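Local coordinates for protein ricin B-related lectin (Polyporus squamosus, PDB 5MUA) that binds galactose through a beta-trefoil lectin domain joined to a calcium-binding, papain-like protease domain that takes up the inhibitor E-64, at residues Y9-A14 against T19-S24; L50-G55 against T59-N64; W106-K111 against T115-L120; V131-I136 against T140-T145. All coordinates share one frame; numbering follows the deposited sequence.

How the interactions relate
Four short loop closures follow one another along the chain without nesting or crossing. Interaction 1 joins strand 7-13 to strand 19-23; interaction 2 closes the hairpin of 49-53 and 59-64; interaction 3 brings strand 116-120 back against 107-110; and interaction 4 fastens the loop after strand 129-133 to the turn before strand 144-152. Interactions 1 and 3 share one geometry, a single backbone bridge with a water beyond it. The first and last of these segments, 9-14 and 140-145, meet where Ala12 O lies 2.8 Å from Thr145 N, probably a hydrogen bond. Ile11 CD1 packs against Val62 CG1 of interaction 2 at 4.0 Å, and strands 116-120 and 129-133 join interactions 3 and 4.

Interaction 1 (Y9-A14 against T19-S24); sequences YYIASA and TRLALS
Leu21 O is gripped by two donors, Trp49 NE1 and a water that in turn accepts from Ile11 N at 3.0 Å, so the water spans the gap between the strands on the Ile11 and Leu21 side of their bridge. Two direct backbone hydrogen bonds follow: Leu21 N to Ile11 O at 2.8 Å, and Ser13 N to Thr19 O, equally short at 2.8 Å. Between these two bonds the backbones bridge once, at Ala12 and Arg20, whose CA atoms are 3.8 Å apart. The strand segments 9-13 and 19-23 run at 130° to each other.

The guanidinium of Arg20 lies flat on the Tyr10 ring, the planes inclined by 24°. Arg20 CZ stands 3.8 Å from the centroid of the Tyr10 ring and close to its normal, which makes the contact a cation-pi stack as well as a flat one; NH1 sits above the middle of the ring. With CG placed between the backbone N and the carbonyl carbon (chi1 64°) and an extended chain beyond, Arg20 reaches back to Tyr10. Both partners are anchored at their far ends: Arg20 NH2 bonds to Val42 O, and Tyr10 OH to Asp43 and Arg256. Elsewhere Ile11 CG2 meets Leu21 CD1 at 3.8 Å.

In beta-trefoil terms this contact ties a barrel strand to a hairpin strand. Strand 7-13 runs between 49-53 and 144-152, whereas 19-23 pairs with 35-39; Ile11 packs on Phe146 and Leu21 on Trp144 and Val35.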
loop_
_atom_site.group_PDB
_atom_site.type_symbol
_atom_site.label_atom_id
_atom_site.label_comp_id
_atom_site.label_asym_id
_atom_site.label_seq_id
_atom_site.Cartn_x
_atom_site.Cartn_y
_atom_site.Cartn_z
ATOM N N TYR B 9 14.040 21.905 -2.483
ATOM C CA TYR B 9 14.447 22.742 -3.585
ATOM C C TYR B 9 15.611 22.201 -4.366
ATOM O O TYR B 9 16.450 21.462 -3.830
ATOM C CB TYR B 9 14.906 24.070 -3.042
ATOM C CG TYR B 9 13.915 24.843 -2.293
ATOM C CD1 TYR B 9 13.764 24.697 -0.913
ATOM C CD2 TYR B 9 13.169 25.811 -2.941
ATOM C CE1 TYR B 9 12.861 25.450 -0.243
ATOM C CE2 TYR B 9 12.276 26.628 -2.270
ATOM C CZ TYR B 9 12.122 26.461 -0.886
ATOM O OH TYR B 9 11.226 27.263 -0.217
ATOM N N TYR B 10 15.694 22.561 -5.644
ATOM C CA TYR B 10 16.996 22.589 -6.339
ATOM C C TYR B 10 17.606 23.934 -6.015
ATOM O O TYR B 10 16.870 24.962 -5.890
ATOM C CB TYR B 10 16.824 22.551 -7.864
ATOM C CG TYR B 10 16.254 21.286 -8.474
ATOM C CD1 TYR B 10 16.779 20.039 -8.190
ATOM C CD2 TYR B 10 15.265 21.391 -9.484
ATOM C CE1 TYR B 10 16.260 18.890 -8.805
ATOM C CE2 TYR B 10 14.757 20.255 -10.136
ATOM C CZ TYR B 10 15.237 19.014 -9.777
ATOM O OH TYR B 10 14.765 17.855 -10.416
ATOM N N ILE B 11 18.901 23.940 -5.800
ATOM C CA ILE B 11 19.636 25.201 -5.561
ATOM C C ILE B 11 20.566 25.318 -6.769
ATOM O O ILE B 11 21.537 24.576 -6.895
ATOM C CB ILE B 11 20.444 25.135 -4.255
ATOM C CG1 ILE B 11 19.554 24.774 -3.037
ATOM C CG2 ILE B 11 21.176 26.468 -4.013
ATOM C CD1 ILE B 11 20.318 24.592 -1.734
ATOM N N ALA B 12 20.262 26.240 -7.684
ATOM C CA ALA B 12 21.042 26.365 -8.914
ATOM C C ALA B 12 21.883 27.629 -8.864
ATOM O O ALA B 12 21.440 28.639 -8.322
ATOM C CB ALA B 12 20.122 26.472 -10.143
ATOM N N SER B 13 23.019 27.548 -9.500
ATOM C CA SER B 13 23.906 28.772 -9.638
ATOM C C SER B 13 23.268 29.779 -10.564
ATOM O O SER B 13 22.838 29.418 -11.626
ATOM C CB SER B 13 25.252 28.394 -10.219
ATOM O OG SER B 13 26.080 29.545 -10.371
ATOM N N ALA B 14 23.222 31.070 -10.186
ATOM C CA ALA B 14 22.818 32.090 -11.159
ATOM C C ALA B 14 24.035 32.588 -11.915
ATOM O O ALA B 14 23.857 33.433 -12.774
ATOM C CB ALA B 14 22.091 33.241 -10.490
ATOM N N THR B 19 23.547 24.466 -13.912
ATOM C CA THR B 19 24.407 24.026 -12.831
ATOM C C THR B 19 23.670 24.184 -11.507
ATOM O O THR B 19 23.169 25.261 -11.190
ATOM C CB THR B 19 25.703 24.910 -12.822
ATOM O OG1 THR B 19 26.341 24.763 -14.096
ATOM C CG2 THR B 19 26.684 24.480 -11.806
ATOM N N ARG B 20 23.587 23.094 -10.773
ATOM C CA ARG B 20 22.998 23.132 -9.429
ATOM C C ARG B 20 23.789 22.299 -8.421
ATOM O O ARG B 20 24.709 21.551 -8.778
ATOM C CB ARG B 20 21.527 22.774 -9.500
ATOM C CG ARG B 20 21.312 21.367 -9.982
ATOM C CD ARG B 20 19.871 21.230 -10.406
ATOM N NE ARG B 20 19.624 20.002 -11.098
ATOM C CZ ARG B 20 18.503 19.727 -11.746
ATOM N NH1 ARG B 20 17.545 20.602 -11.844
ATOM N NH2 ARG B 20 18.369 18.561 -12.323
ATOM N N LEU B 21 23.442 22.471 -7.144
ATOM C CA LEU B 21 24.178 21.882 -6.093
ATOM C C LEU B 21 23.741 20.452 -5.860
ATOM O O LEU B 21 22.560 20.127 -5.921
ATOM C CB LEU B 21 23.992 22.683 -4.857
ATOM C CG LEU B 21 24.626 24.087 -4.916
ATOM C CD1 LEU B 21 24.482 24.659 -3.515
ATOM C CD2 LEU B 21 26.113 24.054 -5.316
ATOM N N ALA B 22 24.700 19.616 -5.557
ATOM C CA ALA B 22 24.420 18.225 -5.166
ATOM C C ALA B 22 25.472 17.813 -4.116
ATOM O O ALA B 22 26.441 18.528 -3.863
ATOM C CB ALA B 22 24.459 17.311 -6.395
ATOM N N LEU B 23 25.260 16.674 -3.467
ATOM C CA LEU B 23 26.240 16.117 -2.556
ATOM C C LEU B 23 26.942 14.927 -3.186
ATOM O O LEU B 23 26.313 14.042 -3.730
ATOM C CB LEU B 23 25.595 15.758 -1.245
ATOM C CG LEU B 23 26.594 15.425 -0.171
ATOM C CD1 LEU B 23 27.258 16.697 0.388
ATOM C CD2 LEU B 23 25.821 14.756 0.987
ATOM N N SER B 24 28.263 14.946 -3.127
ATOM C CA SER B 24 29.108 13.871 -3.546
ATOM C C SER B 24 28.742 12.598 -2.862
ATOM O O SER B 24 28.371 12.632 -1.690
ATOM C CB SER B 24 30.587 14.136 -3.236
ATOM O OG SER B 24 31.367 13.067 -3.784
HETATM O O HOH W 1 20.072 21.318 -6.483
#

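Interaction 2 (L50-G55 against T59-N64); sequences LIEPVG and TYTVRN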
loop_
_atom_site.group_PDB
_atom_site.type_symbol
_atom_site.label_atom_id
_atom_site.label_comp_id
_atom_site.label_asym_id
_atom_site.label_seq_id
_atom_site.Cartn_x
_atom_site.Cartn_y
_atom_site.Cartn_z
ATOM N N LEU B 50 16.486 19.784 1.400
ATOM C CA LEU B 50 15.401 19.980 2.341
ATOM C C LEU B 50 15.839 21.064 3.298
ATOM O O LEU B 50 16.790 20.904 4.007
ATOM C CB LEU B 50 15.081 18.678 3.129
ATOM C CG LEU B 50 14.095 18.830 4.302
ATOM C CD1 LEU B 50 12.702 19.359 3.889
ATOM C CD2 LEU B 50 13.861 17.509 4.988
ATOM N N ILE B 51 15.127 22.181 3.236
ATOM C CA ILE B 51 15.506 23.432 3.882
ATOM C C ILE B 51 14.498 23.663 4.968
ATOM O O ILE B 51 13.286 23.772 4.691
ATOM C CB ILE B 51 15.555 24.558 2.849
ATOM C CG1 ILE B 51 16.629 24.226 1.847
ATOM C CG2 ILE B 51 15.910 25.869 3.568
ATOM C CD1 ILE B 51 16.871 25.316 0.810
ATOM N N GLU B 52 14.965 23.633 6.201
ATOM C CA GLU B 52 14.107 23.643 7.378
ATOM C C GLU B 52 14.413 24.825 8.313
ATOM O O GLU B 52 15.522 25.021 8.698
ATOM C CB GLU B 52 14.126 22.326 8.142
ATOM C CG GLU B 52 13.641 21.143 7.322
ATOM C CD GLU B 52 13.936 19.786 7.939
ATOM O OE1 GLU B 52 15.121 19.417 7.998
ATOM O OE2 GLU B 52 12.983 19.125 8.420
ATOM N N PRO B 53 13.370 25.549 8.712
ATOM C CA PRO B 53 13.566 26.710 9.586
ATOM C C PRO B 53 14.066 26.280 10.930
ATOM O O PRO B 53 13.627 25.225 11.422
ATOM C CB PRO B 53 12.164 27.345 9.658
ATOM C CG PRO B 53 11.216 26.226 9.403
ATOM C CD PRO B 53 11.948 25.329 8.397
ATOM N N VAL B 54 14.949 27.051 11.543
ATOM C CA VAL B 54 15.401 26.750 12.893
ATOM C C VAL B 54 14.937 27.787 13.946
ATOM O O VAL B 54 15.499 27.851 14.999
ATOM C CB VAL B 54 16.921 26.582 13.023
ATOM C CG1 VAL B 54 17.409 25.321 12.323
ATOM C CG2 VAL B 54 17.610 27.806 12.515
ATOM N N GLY B 55 13.926 28.578 13.659
ATOM C CA GLY B 55 13.350 29.504 14.672
ATOM C C GLY B 55 14.182 30.771 14.873
ATOM O O GLY B 55 14.174 31.331 15.962
ATOM N N THR B 59 16.694 31.942 8.888
ATOM C CA THR B 59 17.770 31.019 9.136
ATOM C C THR B 59 17.271 29.581 9.034
ATOM O O THR B 59 16.179 29.274 9.511
ATOM C CB THR B 59 18.373 31.292 10.522
ATOM O OG1 THR B 59 18.747 32.692 10.553
ATOM C CG2 THR B 59 19.579 30.456 10.751
ATOM N N TYR B 60 18.076 28.724 8.390
ATOM C CA TYR B 60 17.636 27.388 7.978
ATOM C C TYR B 60 18.784 26.423 8.041
ATOM O O TYR B 60 19.963 26.809 7.824
ATOM C CB TYR B 60 17.158 27.405 6.515
ATOM C CG TYR B 60 16.003 28.346 6.272
ATOM C CD1 TYR B 60 14.670 27.931 6.444
ATOM C CD2 TYR B 60 16.223 29.669 5.841
ATOM C CE1 TYR B 60 13.589 28.831 6.234
ATOM C CE2 TYR B 60 15.188 30.553 5.641
ATOM C CZ TYR B 60 13.874 30.143 5.831
ATOM O OH TYR B 60 12.874 31.052 5.617
ATOM N N THR B 61 18.457 25.139 8.292
ATOM C CA THR B 61 19.378 24.069 7.913
ATOM C C THR B 61 19.048 23.726 6.463
ATOM O O THR B 61 17.924 23.912 6.012
ATOM C CB THR B 61 19.209 22.835 8.779
ATOM O OG1 THR B 61 17.818 22.480 8.927
ATOM C CG2 THR B 61 19.804 23.060 10.116
ATOM N N VAL B 62 20.043 23.212 5.762
ATOM C CA VAL B 62 19.954 22.829 4.379
ATOM C C VAL B 62 20.490 21.413 4.349
ATOM O O VAL B 62 21.687 21.149 4.468
ATOM C CB VAL B 62 20.770 23.786 3.451
ATOM C CG1 VAL B 62 20.739 23.320 2.005
ATOM C CG2 VAL B 62 20.266 25.178 3.620
ATOM N N ARG B 63 19.571 20.485 4.254
ATOM C CA ARG B 63 19.852 19.038 4.370
ATOM C C ARG B 63 19.723 18.328 3.059
ATOM O O ARG B 63 18.762 18.564 2.331
ATOM C CB ARG B 63 18.863 18.448 5.396
ATOM C CG ARG B 63 19.194 17.063 5.849
ATOM C CD ARG B 63 18.154 16.481 6.804
ATOM N NE ARG B 63 18.736 15.296 7.380
ATOM C CZ ARG B 63 18.127 14.513 8.257
ATOM N NH1 ARG B 63 16.863 14.740 8.621
ATOM N NH2 ARG B 63 18.797 13.510 8.753
ATOM N N ASN B 64 20.640 17.428 2.769
ATOM C CA ASN B 64 20.575 16.645 1.539
ATOM C C ASN B 64 19.486 15.572 1.739
ATOM O O ASN B 64 19.568 14.791 2.661
ATOM C CB ASN B 64 21.936 16.049 1.206
ATOM C CG ASN B 64 21.982 15.490 -0.175
ATOM O OD1 ASN B 64 21.884 14.297 -0.357
ATOM N ND2 ASN B 64 22.140 16.359 -1.176
HETATM O O HOH W 2 17.072 20.891 6.879
HETATM O O HOH W 3 14.950 16.640 7.990
#
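Ile51 and Tyr60 carry the apolar side of this antiparallel beta hairpin. Ile51 CG2 presses on Tyr60 CB at 3.5 Å, and the Tyr60 ring swings past the backbone to bring CD1 within 3.5 Å of Pro53 N. Ile51 CG1 lies side by side with Val62 CG2.

Leu50, Glu52, Thr61 and Arg63 occupy the other face. Arg63 stretches out fully, CG opposite the backbone N (chi1 -168°), yet its NH1 stays 5.0 Å from Glu52 OE1. A water bridges the gap, accepting from NH1 at 2.8 Å in the guanidinium plane and lying 2.8 Å from Glu52 OE1; Arg63 NE is held by Gly68 O. In Thr61, chi1 of 47° turns OG1 to the Glu52 side and leaves CG2 against Val54 CG1 at 4.0 Å.

Leu50 with Arg63 and Glu52 with Thr61 are the hydrogen-bonded pairs, spanned by four backbone bonds of which Leu50 N to Arg63 O is the shortest at 2.7 Å. The hairpin runs between its neighbours in the trefoil: strand 49-53 pairs with 7-13, and 59-64 with 97-100, while Val62 also touches Met71 of strand 70-73.

Interaction 3 (W106-K111 against T115-L120); sequences WKIKSK and TFVTLL
Lys109 and Phe116 form a single backbone bridge between strand segments that run at 125° to each other, flanked by the hydrogen bonds Val117 N to Ile108 O (2.9 Å) and Ser110 N to Thr115 O (2.8 Å). In this beta-trefoil the geometry repeats that of segments 9-14 and 19-24, down to a water beyond the bridge. Here the water accepts from Ile108 N at 2.9 Å and lies close to Val117 O, a carbonyl also reached by Trp144 NE1.

The Phe116 ring is sandwiched between two lysines of the other segment. Over one face, Lys107 NZ stands 3.8 Å from the ring centroid and only 1° off the normal, a nearly ideal cation-pi placement. A bend at chi3 (74°) folds the lysine chain so that CE, too, lies above this face as a CH-pi contact. The ammonium has a second partner in Gln142, so the ring shares in holding it. From the opposite face Lys109 applies CG, 4.1 Å from the centroid, while its chain leads on past the ring rim.

Beneath, Ile108 CG2 touches Val117 CG2 at 3.6 Å, and both residues pack on Trp97 of strand 97-100. The Ser110 side chain is about 5 Å from that of Asn94, so this end of the contact lies near a galactose-binding residue. On strand 116-120, Thr118 OG1 donates to Phe116 O at 2.7 Å, approaching from above the carbonyl plane.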
loop_
_atom_site.group_PDB
_atom_site.type_symbol
_atom_site.label_atom_id
_atom_site.label_comp_id
_atom_site.label_asym_id
_atom_site.label_seq_id
_atom_site.Cartn_x
_atom_site.Cartn_y
_atom_site.Cartn_z
ATOM N N TRP B 106 18.995 35.760 -4.832
ATOM C CA TRP B 106 19.256 35.054 -3.492
ATOM C C TRP B 106 20.721 34.732 -3.082
ATOM O O TRP B 106 21.488 34.216 -3.858
ATOM C CB TRP B 106 18.477 33.719 -3.368
ATOM C CG TRP B 106 17.014 33.909 -3.546
ATOM C CD1 TRP B 106 16.303 33.876 -4.729
ATOM C CD2 TRP B 106 16.067 34.210 -2.520
ATOM N NE1 TRP B 106 14.959 34.151 -4.486
ATOM C CE2 TRP B 106 14.789 34.371 -3.147
ATOM C CE3 TRP B 106 16.151 34.319 -1.143
ATOM C CZ2 TRP B 106 13.631 34.681 -2.429
ATOM C CZ3 TRP B 106 14.959 34.640 -0.404
ATOM C CH2 TRP B 106 13.735 34.834 -1.063
ATOM N N LYS B 107 21.027 34.882 -1.811
ATOM C CA LYS B 107 22.325 34.462 -1.289
ATOM C C LYS B 107 22.142 33.501 -0.098
ATOM O O LYS B 107 21.073 33.549 0.569
ATOM C CB LYS B 107 23.151 35.684 -0.860
ATOM C CG LYS B 107 23.494 36.584 -2.060
ATOM C CD LYS B 107 24.453 37.722 -1.750
ATOM C CE LYS B 107 25.834 37.161 -1.586
ATOM N NZ LYS B 107 26.880 38.192 -1.507
ATOM N N ILE B 108 23.210 32.729 0.190
ATOM C CA ILE B 108 23.210 31.713 1.272
ATOM C C ILE B 108 24.434 32.026 2.168
ATOM O O ILE B 108 25.576 31.754 1.818
ATOM C CB ILE B 108 23.316 30.288 0.729
ATOM C CG1 ILE B 108 22.307 30.058 -0.410
ATOM C CG2 ILE B 108 23.129 29.268 1.847
ATOM C CD1 ILE B 108 22.547 28.768 -1.157
ATOM N N LYS B 109 24.165 32.523 3.380
ATOM C CA LYS B 109 25.227 32.990 4.246
ATOM C C LYS B 109 25.298 32.143 5.488
ATOM O O LYS B 109 24.256 31.876 6.106
ATOM C CB LYS B 109 24.938 34.420 4.663
ATOM C CG LYS B 109 26.046 35.054 5.536
ATOM C CD LYS B 109 25.717 36.470 5.833
ATOM C CE LYS B 109 24.595 36.536 6.783
ATOM N NZ LYS B 109 24.423 37.882 7.405
ATOM N N SER B 110 26.515 31.724 5.829
ATOM C CA SER B 110 26.750 30.946 7.091
ATOM C C SER B 110 26.462 31.813 8.317
ATOM O O SER B 110 26.990 32.948 8.428
ATOM C CB SER B 110 28.158 30.441 7.146
ATOM O OG SER B 110 28.442 29.984 8.471
ATOM N N LYS B 111 25.609 31.326 9.211
ATOM C CA LYS B 111 25.268 32.097 10.429
ATOM C C LYS B 111 26.547 32.250 11.231
ATOM O O LYS B 111 26.752 33.283 11.862
ATOM C CB LYS B 111 24.256 31.341 11.301
ATOM C CG LYS B 111 23.862 32.126 12.558
ATOM C CD LYS B 111 23.079 31.291 13.497
ATOM C CE LYS B 111 22.775 31.969 14.862
ATOM N NZ LYS B 111 22.196 30.845 15.669
ATOM N N THR B 115 30.214 34.353 5.974
ATOM C CA THR B 115 30.677 34.089 4.599
ATOM C C THR B 115 29.624 33.353 3.810
ATOM O O THR B 115 28.672 32.772 4.370
ATOM C CB THR B 115 32.010 33.343 4.555
ATOM O OG1 THR B 115 31.889 32.081 5.189
ATOM C CG2 THR B 115 33.107 34.137 5.298
ATOM N N PHE B 116 29.750 33.419 2.498
ATOM C CA PHE B 116 28.671 33.007 1.588
ATOM C C PHE B 116 29.026 31.773 0.805
ATOM O O PHE B 116 30.179 31.568 0.408
ATOM C CB PHE B 116 28.348 34.133 0.602
ATOM C CG PHE B 116 27.815 35.361 1.261
ATOM C CD1 PHE B 116 26.500 35.492 1.530
ATOM C CD2 PHE B 116 28.673 36.395 1.633
ATOM C CE1 PHE B 116 25.987 36.636 2.156
ATOM C CE2 PHE B 116 28.170 37.540 2.275
ATOM C CZ PHE B 116 26.827 37.671 2.498
ATOM N N VAL B 117 28.013 30.957 0.525
ATOM C CA VAL B 117 28.220 29.838 -0.361
ATOM C C VAL B 117 28.548 30.404 -1.775
ATOM O O VAL B 117 27.764 31.218 -2.321
ATOM C CB VAL B 117 26.918 28.988 -0.482
ATOM C CG1 VAL B 117 27.066 27.866 -1.497
ATOM C CG2 VAL B 117 26.478 28.445 0.847
ATOM N N THR B 118 29.631 29.921 -2.350
ATOM C CA THR B 118 30.251 30.509 -3.514
ATOM C C THR B 118 30.648 29.469 -4.501
ATOM O O THR B 118 31.188 28.483 -4.141
ATOM C CB THR B 118 31.487 31.323 -3.067
ATOM O OG1 THR B 118 31.107 32.260 -2.021
ATOM C CG2 THR B 118 32.174 32.008 -4.230
ATOM N N LEU B 119 30.348 29.680 -5.781
ATOM C CA LEU B 119 30.814 28.792 -6.860
ATOM C C LEU B 119 32.177 29.316 -7.298
ATOM O O LEU B 119 32.271 30.436 -7.763
ATOM C CB LEU B 119 29.819 28.818 -8.021
ATOM C CG LEU B 119 30.234 27.974 -9.213
ATOM C CD1 LEU B 119 30.564 26.568 -8.811
ATOM C CD2 LEU B 119 29.110 27.926 -10.229
ATOM N N LEU B 120 33.224 28.601 -6.996
ATOM C CA LEU B 120 34.629 29.052 -7.285
ATOM C C LEU B 120 35.193 28.324 -8.540
ATOM O O LEU B 120 35.107 27.086 -8.652
ATOM C CB LEU B 120 35.485 28.720 -6.079
ATOM C CG LEU B 120 36.978 29.008 -6.069
ATOM C CD1 LEU B 120 37.171 30.504 -6.140
ATOM C CD2 LEU B 120 37.677 28.368 -4.871
HETATM O O HOH W 4 25.591 32.881 -1.387
#

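Interaction 4 (V131-I136 against T140-T145); sequences VGWQNI and TSQNWT
Gln142 reaches across to the backbone of Gln134 and Ile136, joining a type I beta turn, Thr140 to Asn143, to the loop that leaves strand 129-133 of the beta-trefoil. The turn is closed by its own backbone bond, Asn143 N to Thr140 O, at 2.9 Å.

Hydrogen bonding across the contact rests on a single amide used at both ends. Gln142 NE2 donates to Gln134 O at 2.8 Å, and Gln142 OE1 accepts from Ile136 N at 2.9 Å. Neither bond lies on a lone pair: each donor stands well above the plane of the carbonyl it meets, by 47° at Gln134 O and 51° at Gln142 OE1. The chain of Gln142 is extended beyond CG (chi2 -177°), which lets the amide span the loop backbone from Gln134 to Ile136. Each amide atom has a second partner from segments 106-111 and 115-120, NE2 bonding to Thr118 OG1 and OE1 accepting from Lys107 NZ; these four bonds satisfy a buried amide and hold its orientation.

Van der Waals contacts complete the joint. Trp133 CB lies 3.7 Å from Gln142 NE2, and the Ile136 chain crosses the glutamine at about a right angle, its CG1 3.7 Å from NE2. At the far tip, Ile136 CD1 rests against Ser141 OG at 3.7 Å, while that hydroxyl is hydrogen-bonded to Asn139 OD1.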
loop_
_atom_site.group_PDB
_atom_site.type_symbol
_atom_site.label_atom_id
_atom_site.label_comp_id
_atom_site.label_asym_id
_atom_site.label_seq_id
_atom_site.Cartn_x
_atom_site.Cartn_y
_atom_site.Cartn_z
ATOM N N VAL B 131 32.401 26.672 -2.096
ATOM C CA VAL B 131 33.227 27.069 -0.948
ATOM C C VAL B 131 32.556 28.218 -0.214
ATOM O O VAL B 131 31.636 28.890 -0.741
ATOM C CB VAL B 131 34.656 27.515 -1.349
ATOM C CG1 VAL B 131 35.399 26.329 -2.007
ATOM C CG2 VAL B 131 34.611 28.761 -2.265
ATOM N N GLY B 132 33.016 28.467 1.009
ATOM C CA GLY B 132 32.655 29.710 1.685
ATOM C C GLY B 132 33.662 30.794 1.288
ATOM O O GLY B 132 34.882 30.512 1.156
ATOM N N TRP B 133 33.142 32.003 1.142
ATOM C CA TRP B 133 33.938 33.151 0.708
ATOM C C TRP B 133 33.277 34.429 1.259
ATOM O O TRP B 133 32.052 34.561 1.347
ATOM C CB TRP B 133 33.985 33.208 -0.823
ATOM C CG TRP B 133 35.253 33.968 -1.360
ATOM C CD1 TRP B 133 35.432 35.349 -1.434
ATOM C CD2 TRP B 133 36.450 33.391 -1.820
ATOM N NE1 TRP B 133 36.676 35.629 -1.910
ATOM C CE2 TRP B 133 37.313 34.466 -2.214
ATOM C CE3 TRP B 133 36.883 32.065 -2.024
ATOM C CZ2 TRP B 133 38.560 34.245 -2.736
ATOM C CZ3 TRP B 133 38.111 31.840 -2.528
ATOM C CH2 TRP B 133 38.971 32.923 -2.877
ATOM N N GLN B 134 34.114 35.403 1.599
ATOM C CA GLN B 134 33.578 36.714 1.969
ATOM C C GLN B 134 32.720 37.314 0.837
ATOM O O GLN B 134 32.744 36.893 -0.313
ATOM C CB GLN B 134 34.729 37.668 2.348
ATOM C CG GLN B 134 35.625 38.001 1.188
ATOM C CD GLN B 134 36.763 38.972 1.590
ATOM O OE1 GLN B 134 36.537 40.149 1.797
ATOM N NE2 GLN B 134 37.946 38.446 1.709
ATOM N N ASN B 135 31.956 38.313 1.182
ATOM C CA ASN B 135 31.143 39.002 0.181
ATOM C C ASN B 135 31.918 39.395 -1.071
ATOM O O ASN B 135 33.014 39.969 -0.988
ATOM C CB ASN B 135 30.439 40.224 0.792
ATOM C CG ASN B 135 29.394 40.841 -0.152
ATOM O OD1 ASN B 135 28.679 40.148 -0.854
ATOM N ND2 ASN B 135 29.333 42.151 -0.173
ATOM N N ILE B 136 31.372 39.028 -2.211
ATOM C CA ILE B 136 31.910 39.330 -3.528
ATOM C C ILE B 136 30.971 40.268 -4.229
ATOM O O ILE B 136 29.797 39.972 -4.332
ATOM C CB ILE B 136 32.096 38.072 -4.350
ATOM C CG1 ILE B 136 33.255 37.242 -3.766
ATOM C CG2 ILE B 136 32.407 38.412 -5.857
ATOM C CD1 ILE B 136 33.469 35.871 -4.411
ATOM N N THR B 140 28.798 37.308 -9.852
ATOM C CA THR B 140 27.569 36.769 -9.317
ATOM C C THR B 140 27.727 35.351 -8.754
ATOM O O THR B 140 26.735 34.658 -8.623
ATOM C CB THR B 140 26.419 36.847 -10.309
ATOM O OG1 THR B 140 26.754 36.123 -11.463
ATOM C CG2 THR B 140 26.083 38.253 -10.636
ATOM N N SER B 141 28.951 34.951 -8.442
ATOM C CA SER B 141 29.247 33.590 -8.020
ATOM C C SER B 141 28.580 33.211 -6.699
ATOM O O SER B 141 28.510 32.020 -6.379
ATOM C CB SER B 141 30.775 33.369 -7.934
ATOM O OG SER B 141 31.344 34.159 -6.858
ATOM N N GLN B 142 28.129 34.182 -5.922
ATOM C CA GLN B 142 27.417 33.909 -4.692
ATOM C C GLN B 142 25.896 33.976 -4.819
ATOM O O GLN B 142 25.171 33.954 -3.798
ATOM C CB GLN B 142 27.884 34.837 -3.575
ATOM C CG GLN B 142 29.386 34.852 -3.455
ATOM C CD GLN B 142 29.932 35.688 -2.339
ATOM O OE1 GLN B 142 29.464 36.784 -2.066
ATOM N NE2 GLN B 142 30.995 35.195 -1.743
ATOM N N ASN B 143 25.400 34.026 -6.071
ATOM C CA ASN B 143 23.971 34.198 -6.267
ATOM C C ASN B 143 23.449 32.836 -6.731
ATOM O O ASN B 143 24.058 32.172 -7.598
ATOM C CB ASN B 143 23.692 35.217 -7.345
ATOM C CG ASN B 143 24.066 36.626 -6.920
ATOM O OD1 ASN B 143 24.360 36.887 -5.747
ATOM N ND2 ASN B 143 24.029 37.544 -7.879
ATOM N N TRP B 144 22.303 32.501 -6.196
ATOM C CA TRP B 144 21.692 31.138 -6.401
ATOM C C TRP B 144 20.203 31.376 -6.666
ATOM O O TRP B 144 19.615 32.327 -6.152
ATOM C CB TRP B 144 21.878 30.293 -5.117
ATOM C CG TRP B 144 23.306 30.102 -4.790
ATOM C CD1 TRP B 144 24.041 30.905 -3.985
ATOM C CD2 TRP B 144 24.203 29.141 -5.324
ATOM N NE1 TRP B 144 25.362 30.493 -3.979
ATOM C CE2 TRP B 144 25.480 29.423 -4.806
ATOM C CE3 TRP B 144 24.075 28.084 -6.246
ATOM C CZ2 TRP B 144 26.588 28.675 -5.134
ATOM C CZ3 TRP B 144 25.153 27.353 -6.560
ATOM C CH2 TRP B 144 26.418 27.638 -6.027
ATOM N N THR B 145 19.598 30.471 -7.410
ATOM C CA THR B 145 18.159 30.401 -7.544
ATOM C C THR B 145 17.634 29.165 -6.866
ATOM O O THR B 145 18.352 28.240 -6.704
ATOM C CB THR B 145 17.698 30.462 -8.996
ATOM O OG1 THR B 145 18.175 29.356 -9.717
ATOM C CG2 THR B 145 18.239 31.735 -9.655
#